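Local structure of vacuolar aminopeptidase 1 (Saccharomyces cerevisiae, 5JGF) at residues Ser45-Gln51 with Arg319-Ala323. The protein removes amino acids from the N-terminus of peptides and proteins as a zinc-dependent vacuolar enzyme, and is the major cargo of the cytoplasm-to-vacuole targeting pathway. Residues are numbered along the deposited sequence; the frame is centred on the assembly and turned at random.
Sequences SEKSNWQ and RSSSA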
# COMPACT_ATOMS: atom_id res chain seq x y z
N SER D 45 -26.00 13.57 57.34
CA SER D 45 -25.43 12.30 56.88
C SER D 45 -26.46 11.51 56.08
O SER D 45 -27.62 11.41 56.47
CB SER D 45 -24.98 11.46 58.08
OG SER D 45 -24.57 10.17 57.65
N GLU D 46 -26.02 10.95 54.96
CA GLU D 46 -26.90 10.15 54.11
C GLU D 46 -27.37 8.88 54.82
O GLU D 46 -28.42 8.34 54.50
CB GLU D 46 -26.18 9.71 52.84
CG GLU D 46 -26.25 10.64 51.68
CD GLU D 46 -25.98 9.90 50.38
OE1 GLU D 46 -24.93 9.23 50.28
OE2 GLU D 46 -26.82 9.99 49.47
N LYS D 47 -26.56 8.41 55.77
CA LYS D 47 -26.86 7.18 56.49
C LYS D 47 -27.95 7.26 57.56
O LYS D 47 -28.30 6.25 58.16
CB LYS D 47 -25.58 6.63 57.11
CG LYS D 47 -24.60 6.09 56.07
CD LYS D 47 -23.32 5.60 56.73
CE LYS D 47 -22.43 4.87 55.74
NZ LYS D 47 -22.12 5.72 54.56
N SER D 48 -28.47 8.46 57.81
CA SER D 48 -29.53 8.63 58.80
C SER D 48 -30.74 9.28 58.15
O SER D 48 -30.60 10.06 57.21
CB SER D 48 -29.04 9.51 59.95
OG SER D 48 -27.96 8.91 60.64
N ASN D 49 -31.93 8.96 58.65
CA ASN D 49 -33.15 9.53 58.10
C ASN D 49 -33.20 11.02 58.46
O ASN D 49 -32.85 11.40 59.58
CB ASN D 49 -34.38 8.80 58.65
CG ASN D 49 -35.68 9.45 58.24
OD1 ASN D 49 -36.08 10.46 58.80
ND2 ASN D 49 -36.33 8.89 57.23
N TRP D 50 -33.62 11.85 57.52
CA TRP D 50 -33.65 13.29 57.74
C TRP D 50 -34.95 13.85 58.32
O TRP D 50 -35.06 15.06 58.52
CB TRP D 50 -33.34 14.02 56.43
CG TRP D 50 -31.98 13.74 55.87
CD1 TRP D 50 -30.96 13.06 56.47
CD2 TRP D 50 -31.47 14.17 54.60
NE1 TRP D 50 -29.85 13.04 55.66
CE2 TRP D 50 -30.13 13.72 54.50
CE3 TRP D 50 -32.02 14.90 53.53
CZ2 TRP D 50 -29.33 13.97 53.38
CZ3 TRP D 50 -31.22 15.15 52.41
CH2 TRP D 50 -29.89 14.68 52.35
N GLN D 51 -35.91 12.99 58.60
CA GLN D 51 -37.20 13.44 59.13
C GLN D 51 -37.04 14.37 60.34
O GLN D 51 -37.75 15.37 60.44
CB GLN D 51 -38.07 12.24 59.51
CG GLN D 51 -39.56 12.55 59.59
CD GLN D 51 -40.16 12.87 58.23
OE1 GLN D 51 -40.02 12.11 57.27
NE2 GLN D 51 -40.86 14.01 58.15
N ARG D 319 -35.85 13.29 49.86
CA ARG D 319 -35.68 13.20 51.31
C ARG D 319 -36.08 14.50 52.00
O ARG D 319 -36.73 14.49 53.05
CB ARG D 319 -34.23 12.86 51.65
CG ARG D 319 -33.76 11.54 51.08
CD ARG D 319 -32.30 11.25 51.39
NE ARG D 319 -32.07 11.01 52.81
CZ ARG D 319 -31.07 10.28 53.29
NH1 ARG D 319 -30.20 9.71 52.46
NH2 ARG D 319 -30.94 10.11 54.60
N SER D 320 -35.67 15.62 51.41
CA SER D 320 -35.97 16.94 51.97
C SER D 320 -37.47 17.23 51.97
O SER D 320 -38.03 17.61 53.00
CB SER D 320 -35.23 18.02 51.17
OG SER D 320 -33.84 17.90 51.36
N SER D 321 -38.10 17.04 50.82
CA SER D 321 -39.53 17.30 50.69
C SER D 321 -40.34 16.38 51.61
O SER D 321 -41.41 16.77 52.09
CB SER D 321 -39.98 17.11 49.23
OG SER D 321 -39.74 15.80 48.76
N SER D 322 -39.83 15.18 51.87
CA SER D 322 -40.52 14.24 52.75
C SER D 322 -40.43 14.67 54.21
O SER D 322 -41.41 14.63 54.94
CB SER D 322 -39.93 12.83 52.61
OG SER D 322 -40.31 12.26 51.36
N ALA D 323 -39.24 15.09 54.64
CA ALA D 323 -39.03 15.52 56.02
C ALA D 323 -39.64 16.90 56.28
O ALA D 323 -40.11 17.19 57.38
CB ALA D 323 -37.54 15.55 56.33
O HOH W 1 -29.32 9.52 49.78
O HOH W 2 -34.08 11.00 54.82
O HOH W 3 -43.36 13.97 57.15
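The guanidinium of Arg319 lies flat over one face of the Trp50 indole, in a stacked cation-pi arrangement with the planes 26° apart and Arg319 CZ 3.9 Å from the centroid of the five-membered ring. A bend at chi3 (68°) turns the planar group across the ring, while Arg319 CD sits over the six-membered ring in a CH-pi contact. Hydrogen bonds fix the rotation of both flat groups. Arg319 grips Glu46 O end-on, NH1 at 3.0 Å within the carbonyl plane and NH2 at 3.1 Å from above it; Trp50 NE1 donates at 2.9 Å to Ser45 O, at the start of the type I turn Ser45-Ser48. One water joins Arg319 NE to Trp50 N, and another joins Arg319 NH1 to Glu46 OE2, whose carboxylate also forms a salt bridge with Arg65. Replacing Trp50 with an alanine would probably leave the Arg319 guanidinium without its aromatic support and Ser45 O without the indole donor. Farther along, Ala323 CB packs 3.3 Å from Trp50 O, and Gln51 NE2 makes a weak hydrogen bond to Ser322 O; a water donating to Ser322 O is also weakly bound by NE2. The contact thus ties the loop between strands 42-43 and 58-65 to helix 312-324, away from the two-zinc active site; Trp50 also packs on Thr63 and on Phe73 of strand 69-76, and Thr333 of a neighbouring subunit packs against Arg319.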